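PDB 2GFI: phytase from Debaryomyces castellii, which catalyses the hydrolysis of phytate (inositol hexakisphosphate), releasing the phosphate at the 3-position, as a glycosylated member of the histidine acid phosphatase family. Local coordinates for residues 334-339 / 366-371; 295-300 / 345-350. One frame throughout, in Å; residues are numbered along the deposited sequence.

Interaction 1: residues 334-339 / 366-371; sequences TDIEIF and VGITPQ
Thr369 and Ile336 meet methyl to methyl because their first torsions bring the two CG2 atoms together: in Thr369 the branch stands anti to the carbonyl carbon, with OG1 set between N and C (chi1 65°), and in Ile336 it stands anti to the backbone N. Thr369 CG2 comes to 3.8 Å from Ile336 CG2, and the two side chains run alongside each other, pointing opposite ways. The same threonine methyl lies 4.0 Å from Glu337 CG, so it touches two successive residues of the helix, the threonine side chain lying roughly perpendicular to that of Glu337. Beside it, Ile368 CG2 makes a looser apolar contact with Ile336 CG2 at 4.4 Å. Threonine suits the place because its branched side chain offers a methyl to both Ile336 and Glu337 CG. Glutamate likewise lends only its aliphatic part here; OE1 of its buried carboxylate is hydrogen-bonded to Tyr363. Thr369 also touches Asp333, the predicted proton donor of this histidine acid phosphatase, so the packing borders the probable active site. Helix 333-343, which follows strand 326-331 of the central sheet, thus packs against short helix 365-368 and the loop that follows, while helices 277-295 and 302-318 also touch it.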
ATOM      1  N   THR A 334      -8.312   1.237 -31.019  1.00 26.54           N
ATOM      2  CA  THR A 334      -8.814   0.391 -32.080  1.00 26.28           C
ATOM      3  C   THR A 334      -7.686  -0.118 -32.943  1.00 25.66           C
ATOM      4  O   THR A 334      -7.683  -1.265 -33.335  1.00 25.87           O
ATOM      5  CB  THR A 334      -9.872   1.131 -32.910  1.00 26.55           C
ATOM      6  OG1 THR A 334     -11.016   1.389 -32.086  1.00 27.94           O
ATOM      7  CG2 THR A 334     -10.450   0.189 -33.970  1.00 26.77           C
ATOM      8  N   ASP A 335      -6.688   0.718 -33.174  1.00 25.65           N
ATOM      9  CA  ASP A 335      -5.614   0.359 -34.070  1.00 25.99           C
ATOM     10  C   ASP A 335      -4.677  -0.585 -33.394  1.00 26.00           C
ATOM     11  O   ASP A 335      -4.171  -1.536 -34.016  1.00 25.67           O
ATOM     12  CB  ASP A 335      -4.920   1.609 -34.505  1.00 26.26           C
ATOM     13  CG  ASP A 335      -5.870   2.531 -35.186  1.00 28.88           C
ATOM     14  OD1 ASP A 335      -6.313   2.120 -36.287  1.00 31.23           O
ATOM     15  OD2 ASP A 335      -6.278   3.623 -34.687  1.00 30.62           O
ATOM     16  N   ILE A 336      -4.492  -0.339 -32.099  1.00 25.56           N
ATOM     17  CA  ILE A 336      -3.672  -1.196 -31.279  1.00 24.63           C
ATOM     18  C   ILE A 336      -4.364  -2.521 -31.062  1.00 24.18           C
ATOM     19  O   ILE A 336      -3.688  -3.534 -30.977  1.00 23.07           O
ATOM     20  CB  ILE A 336      -3.336  -0.515 -29.954  1.00 24.26           C
ATOM     21  CG1 ILE A 336      -2.510   0.745 -30.234  1.00 24.42           C
ATOM     22  CG2 ILE A 336      -2.576  -1.481 -29.043  1.00 24.35           C
ATOM     23  CD1 ILE A 336      -2.233   1.601 -29.008  1.00 23.86           C
ATOM     24  N   GLU A 337      -5.697  -2.516 -30.958  1.00 24.33           N
ATOM     25  CA  GLU A 337      -6.435  -3.781 -30.807  1.00 24.71           C
ATOM     26  C   GLU A 337      -6.319  -4.620 -32.039  1.00 23.59           C
ATOM     27  O   GLU A 337      -6.061  -5.805 -31.951  1.00 23.87           O
ATOM     28  CB  GLU A 337      -7.923  -3.589 -30.529  1.00 24.98           C
ATOM     29  CG  GLU A 337      -8.235  -3.642 -29.080  1.00 28.29           C
ATOM     30  CD  GLU A 337      -9.704  -3.741 -28.815  1.00 30.30           C
ATOM     31  OE1 GLU A 337     -10.115  -4.720 -28.133  1.00 26.93           O
ATOM     32  OE2 GLU A 337     -10.412  -2.807 -29.268  1.00 32.75           O
ATOM     33  N   ILE A 338      -6.536  -3.993 -33.183  1.00 23.13           N
ATOM     34  CA  ILE A 338      -6.411  -4.666 -34.460  1.00 23.63           C
ATOM     35  C   ILE A 338      -4.970  -5.137 -34.671  1.00 23.68           C
ATOM     36  O   ILE A 338      -4.738  -6.262 -35.083  1.00 24.05           O
ATOM     37  CB  ILE A 338      -6.889  -3.725 -35.592  1.00 23.84           C
ATOM     38  CG1 ILE A 338      -8.407  -3.441 -35.448  1.00 23.64           C
ATOM     39  CG2 ILE A 338      -6.495  -4.285 -36.956  1.00 22.68           C
ATOM     40  CD1 ILE A 338      -8.897  -2.251 -36.249  1.00 22.53           C
ATOM     41  N   PHE A 339      -4.006  -4.282 -34.355  1.00 23.65           N
ATOM     42  CA  PHE A 339      -2.599  -4.691 -34.317  1.00 24.53           C
ATOM     43  C   PHE A 339      -2.443  -5.993 -33.526  1.00 24.26           C
ATOM     44  O   PHE A 339      -1.885  -6.954 -34.043  1.00 24.68           O
ATOM     45  CB  PHE A 339      -1.744  -3.545 -33.740  1.00 24.98           C
ATOM     46  CG  PHE A 339      -0.262  -3.793 -33.742  1.00 26.45           C
ATOM     47  CD1 PHE A 339       0.323  -4.783 -34.531  1.00 27.30           C
ATOM     48  CD2 PHE A 339       0.572  -2.978 -32.978  1.00 28.19           C
ATOM     49  CE1 PHE A 339       1.723  -4.961 -34.529  1.00 27.40           C
ATOM     50  CE2 PHE A 339       1.982  -3.181 -32.958  1.00 28.76           C
ATOM     51  CZ  PHE A 339       2.541  -4.156 -33.748  1.00 26.45           C
ATOM     52  N   VAL A 366      -9.294  -4.063 -21.785  1.00 20.38           N
ATOM     53  CA  VAL A 366      -8.525  -3.131 -20.927  1.00 19.94           C
ATOM     54  C   VAL A 366      -7.088  -3.615 -20.616  1.00 20.23           C
ATOM     55  O   VAL A 366      -6.226  -2.810 -20.271  1.00 20.05           O
ATOM     56  CB  VAL A 366      -9.311  -2.830 -19.633  1.00 19.66           C
ATOM     57  CG1 VAL A 366      -9.369  -4.062 -18.742  1.00 19.24           C
ATOM     58  CG2 VAL A 366      -8.728  -1.636 -18.904  1.00 18.74           C
ATOM     59  N   GLY A 367      -6.840  -4.926 -20.735  1.00 20.83           N
ATOM     60  CA  GLY A 367      -5.497  -5.480 -20.572  1.00 20.89           C
ATOM     61  C   GLY A 367      -4.629  -5.035 -21.752  1.00 21.36           C
ATOM     62  O   GLY A 367      -3.389  -5.017 -21.663  1.00 21.61           O
ATOM     63  N   ILE A 368      -5.283  -4.654 -22.852  1.00 20.81           N
ATOM     64  CA  ILE A 368      -4.577  -4.301 -24.082  1.00 20.56           C
ATOM     65  C   ILE A 368      -4.580  -2.801 -24.263  1.00 20.94           C
ATOM     66  O   ILE A 368      -3.504  -2.207 -24.427  1.00 21.55           O
ATOM     67  CB  ILE A 368      -5.165  -4.991 -25.351  1.00 20.81           C
ATOM     68  CG1 ILE A 368      -5.275  -6.525 -25.212  1.00 21.38           C
ATOM     69  CG2 ILE A 368      -4.301  -4.652 -26.585  1.00 21.16           C
ATOM     70  CD1 ILE A 368      -5.834  -7.237 -26.557  1.00 20.72           C
ATOM     71  N   THR A 369      -5.769  -2.181 -24.227  1.00 20.44           N
ATOM     72  CA  THR A 369      -5.873  -0.754 -24.480  1.00 20.80           C
ATOM     73  C   THR A 369      -6.616   0.038 -23.410  1.00 20.88           C
ATOM     74  O   THR A 369      -7.733   0.513 -23.657  1.00 21.37           O
ATOM     75  CB  THR A 369      -6.481  -0.437 -25.879  1.00 21.24           C
ATOM     76  OG1 THR A 369      -7.840  -0.891 -25.929  1.00 23.37           O
ATOM     77  CG2 THR A 369      -5.769  -1.204 -27.018  1.00 19.44           C
ATOM     78  N   PRO A 370      -6.003   0.222 -22.235  1.00 20.37           N
ATOM     79  CA  PRO A 370      -6.527   1.174 -21.284  1.00 20.06           C
ATOM     80  C   PRO A 370      -6.204   2.522 -21.887  1.00 19.69           C
ATOM     81  O   PRO A 370      -5.461   2.572 -22.876  1.00 19.89           O
ATOM     82  CB  PRO A 370      -5.654   0.936 -20.051  1.00 19.36           C
ATOM     83  CG  PRO A 370      -4.335   0.495 -20.647  1.00 19.44           C
ATOM     84  CD  PRO A 370      -4.777  -0.427 -21.721  1.00 20.56           C
ATOM     85  N   GLN A 371      -6.734   3.601 -21.316  1.00 19.35           N
ATOM     86  CA  GLN A 371      -6.297   4.936 -21.750  1.00 18.95           C
ATOM     87  C   GLN A 371      -4.807   4.974 -21.494  1.00 18.95           C
ATOM     88  O   GLN A 371      -4.354   4.466 -20.460  1.00 19.91           O
ATOM     89  CB  GLN A 371      -6.995   6.013 -20.960  1.00 17.54           C
ATOM     90  CG  GLN A 371      -8.482   6.063 -21.171  1.00 17.21           C
ATOM     91  CD  GLN A 371      -8.874   6.754 -22.490  1.00 20.46           C
ATOM     92  OE1 GLN A 371      -8.016   7.042 -23.323  1.00 18.00           O
ATOM     93  NE2 GLN A 371     -10.168   7.022 -22.661  1.00 16.71           N
TER

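Interaction 2: residues 295-300 / 345-350; sequences NSAGNN and ILIPDE
Ile347 reaches Ser296 and Ala297 with two different branches, which part at its CB. The bond to CB points toward loop 295-300, but CB itself makes none of the close contacts, leaving them to the methyl groups. CG2, anti to the backbone N, ends the shorter branch and lies 3.6 Å from Ala297 CB, a close apolar contact between two methyls. The longer branch leaves beside the backbone N through CG1, and a second bend (chi2 -48°) takes CD1 to 3.3 Å from Ser296 OG. That pair is packing of a methyl against a hydroxyl oxygen, without a hydrogen bond. A forked isoleucine therefore spans two consecutive residues, whose small side chains are consistent with the 7.1 Å between Ala297 CA and Ile347 CA. Ser296 and Asn299 are the ends of a type I beta turn, closed by Asn299 N to Ser296 O at 2.9 Å. Asparagine fits the last position because its OD1 accepts from Met301 N, in the turn leading into helix 302-318. The loop follows helix 277-295, and Ile347 belongs to the loop after helix 333-343; Ser341 of that helix touches both Ser296 and Ala297, while Tyr292 of helix 277-295 lies against Ala297 and Pro348.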
ATOM      1  N   ASN A 295     -12.974  -5.378 -33.133  1.00 25.79           N
ATOM      2  CA  ASN A 295     -11.589  -4.931 -33.288  1.00 25.84           C
ATOM      3  C   ASN A 295     -10.544  -6.015 -33.161  1.00 25.68           C
ATOM      4  O   ASN A 295      -9.358  -5.720 -33.244  1.00 25.34           O
ATOM      5  CB  ASN A 295     -11.244  -3.859 -32.261  1.00 25.58           C
ATOM      6  CG  ASN A 295     -12.270  -2.766 -32.188  1.00 26.18           C
ATOM      7  OD1 ASN A 295     -12.869  -2.405 -33.192  1.00 27.01           O
ATOM      8  ND2 ASN A 295     -12.467  -2.211 -30.981  1.00 24.77           N
ATOM      9  N   SER A 296     -10.974  -7.243 -32.925  1.00 26.09           N
ATOM     10  CA  SER A 296     -10.042  -8.325 -32.739  1.00 27.34           C
ATOM     11  C   SER A 296     -10.451  -9.545 -33.567  1.00 28.04           C
ATOM     12  O   SER A 296     -11.167  -9.421 -34.561  1.00 28.49           O
ATOM     13  CB  SER A 296      -9.943  -8.649 -31.249  1.00 27.81           C
ATOM     14  OG  SER A 296      -8.763  -9.367 -30.961  1.00 28.19           O
ATOM     15  N   ALA A 297     -10.010 -10.720 -33.157  1.00 28.58           N
ATOM     16  CA  ALA A 297     -10.126 -11.921 -33.970  1.00 29.27           C
ATOM     17  C   ALA A 297     -11.568 -12.379 -34.219  1.00 29.51           C
ATOM     18  O   ALA A 297     -11.808 -13.268 -35.040  1.00 29.99           O
ATOM     19  CB  ALA A 297      -9.281 -13.059 -33.356  1.00 28.68           C
ATOM     20  N   GLY A 298     -12.516 -11.788 -33.505  1.00 29.75           N
ATOM     21  CA  GLY A 298     -13.942 -12.028 -33.764  1.00 30.08           C
ATOM     22  C   GLY A 298     -14.308 -11.528 -35.150  1.00 30.53           C
ATOM     23  O   GLY A 298     -15.198 -12.051 -35.786  1.00 30.95           O
ATOM     24  N   ASN A 299     -13.615 -10.502 -35.614  1.00 31.05           N
ATOM     25  CA  ASN A 299     -13.865  -9.928 -36.919  1.00 31.90           C
ATOM     26  C   ASN A 299     -12.801 -10.428 -37.904  1.00 33.20           C
ATOM     27  O   ASN A 299     -11.588 -10.213 -37.681  1.00 32.85           O
ATOM     28  CB  ASN A 299     -13.872  -8.395 -36.840  1.00 31.10           C
ATOM     29  CG  ASN A 299     -14.357  -7.742 -38.130  1.00 31.54           C
ATOM     30  OD1 ASN A 299     -13.716  -7.857 -39.172  1.00 32.18           O
ATOM     31  ND2 ASN A 299     -15.491  -7.036 -38.061  1.00 31.06           N
ATOM     32  N   ASN A 300     -13.265 -11.086 -38.981  1.00 34.23           N
ATOM     33  CA  ASN A 300     -12.380 -11.724 -39.956  1.00 35.40           C
ATOM     34  C   ASN A 300     -11.388 -10.763 -40.635  1.00 35.11           C
ATOM     35  O   ASN A 300     -10.361 -11.195 -41.172  1.00 36.27           O
ATOM     36  CB  ASN A 300     -13.171 -12.596 -40.985  1.00 36.55           C
ATOM     37  CG  ASN A 300     -14.228 -11.802 -41.837  1.00 38.79           C
ATOM     38  OD1 ASN A 300     -14.264 -10.562 -41.858  1.00 40.36           O
ATOM     39  ND2 ASN A 300     -15.096 -12.558 -42.560  1.00 42.60           N
ATOM     40  N   ILE A 345      -0.817 -12.388 -29.115  1.00 24.67           N
ATOM     41  CA  ILE A 345      -0.395 -12.808 -27.775  1.00 23.91           C
ATOM     42  C   ILE A 345      -1.473 -12.644 -26.690  1.00 24.44           C
ATOM     43  O   ILE A 345      -1.388 -13.229 -25.609  1.00 24.79           O
ATOM     44  CB  ILE A 345       0.908 -12.084 -27.386  1.00 22.57           C
ATOM     45  CG1 ILE A 345       0.699 -10.572 -27.433  1.00 20.48           C
ATOM     46  CG2 ILE A 345       2.007 -12.521 -28.329  1.00 22.79           C
ATOM     47  CD1 ILE A 345       1.848  -9.789 -26.831  1.00 19.08           C
ATOM     48  N   LEU A 346      -2.473 -11.821 -26.959  1.00 25.42           N
ATOM     49  CA  LEU A 346      -3.542 -11.625 -25.984  1.00 26.06           C
ATOM     50  C   LEU A 346      -4.906 -11.987 -26.580  1.00 26.98           C
ATOM     51  O   LEU A 346      -5.952 -11.511 -26.128  1.00 27.25           O
ATOM     52  CB  LEU A 346      -3.487 -10.211 -25.408  1.00 25.54           C
ATOM     53  CG  LEU A 346      -2.316 -10.000 -24.437  1.00 23.64           C
ATOM     54  CD1 LEU A 346      -2.146  -8.530 -24.147  1.00 23.21           C
ATOM     55  CD2 LEU A 346      -2.522 -10.788 -23.131  1.00 20.78           C
ATOM     56  N   ILE A 347      -4.859 -12.877 -27.575  1.00 27.69           N
ATOM     57  CA  ILE A 347      -6.038 -13.311 -28.337  1.00 28.10           C
ATOM     58  C   ILE A 347      -6.472 -14.725 -27.901  1.00 28.54           C
ATOM     59  O   ILE A 347      -5.667 -15.645 -27.886  1.00 28.48           O
ATOM     60  CB  ILE A 347      -5.722 -13.240 -29.888  1.00 27.80           C
ATOM     61  CG1 ILE A 347      -5.168 -11.868 -30.278  1.00 26.70           C
ATOM     62  CG2 ILE A 347      -6.937 -13.621 -30.745  1.00 26.76           C
ATOM     63  CD1 ILE A 347      -5.952 -10.674 -29.738  1.00 26.92           C
ATOM     64  N   PRO A 348      -7.741 -14.909 -27.555  1.00 29.51           N
ATOM     65  CA  PRO A 348      -8.224 -16.238 -27.158  1.00 30.73           C
ATOM     66  C   PRO A 348      -8.234 -17.169 -28.380  1.00 32.34           C
ATOM     67  O   PRO A 348      -8.297 -16.678 -29.512  1.00 32.04           O
ATOM     68  CB  PRO A 348      -9.660 -15.970 -26.686  1.00 29.79           C
ATOM     69  CG  PRO A 348     -10.074 -14.804 -27.432  1.00 29.32           C
ATOM     70  CD  PRO A 348      -8.820 -13.903 -27.551  1.00 29.32           C
ATOM     71  N   ASP A 349      -8.178 -18.482 -28.149  1.00 34.40           N
ATOM     72  CA  ASP A 349      -8.236 -19.479 -29.234  1.00 36.92           C
ATOM     73  C   ASP A 349      -9.556 -19.480 -29.959  1.00 37.21           C
ATOM     74  O   ASP A 349      -9.620 -19.732 -31.176  1.00 37.29           O
ATOM     75  CB  ASP A 349      -8.052 -20.880 -28.672  1.00 38.21           C
ATOM     76  CG  ASP A 349      -6.623 -21.153 -28.262  1.00 41.25           C
ATOM     77  OD1 ASP A 349      -5.696 -20.565 -28.892  1.00 43.06           O
ATOM     78  OD2 ASP A 349      -6.356 -21.947 -27.322  1.00 45.12           O
ATOM     79  N   GLU A 350     -10.611 -19.241 -29.185  1.00 37.44           N
ATOM     80  CA  GLU A 350     -11.967 -19.254 -29.699  1.00 38.33           C
ATOM     81  C   GLU A 350     -12.689 -17.929 -29.463  1.00 35.58           C
ATOM     82  O   GLU A 350     -12.309 -17.129 -28.613  1.00 34.69           O
ATOM     83  CB  GLU A 350     -12.770 -20.461 -29.160  1.00 38.04           C
ATOM     84  CG  GLU A 350     -12.476 -20.866 -27.719  1.00 41.40           C
ATOM     85  CD  GLU A 350     -13.423 -21.950 -27.161  1.00 42.58           C
ATOM     86  OE1 GLU A 350     -14.227 -22.553 -27.961  1.00 50.20           O
ATOM     87  OE2 GLU A 350     -13.377 -22.205 -25.900  1.00 49.15           O
TER

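Along the chain the segments alternate: 295-300, 334-339, 345-350 and 366-371, so the two contacts interlock rather than nest. Their centres lie 12 Å apart. The centre of interaction 1, a buried contact, lies about 4 Å from the centre of the chain, that of interaction 2 about 16 Å. Helix 333-343 connects them, carrying 334-339 and running on toward the loop of 345-350. They also touch directly: Asn295 ND2 probably hydrogen-bonds Glu337 OE2 at 2.7 Å, and Leu346 CD1 packs on Ile368 CG1 at 3.9 Å. These touches tie the packing near the predicted catalytic Asp333 to the more peripheral turn between helices 277-295 and 302-318.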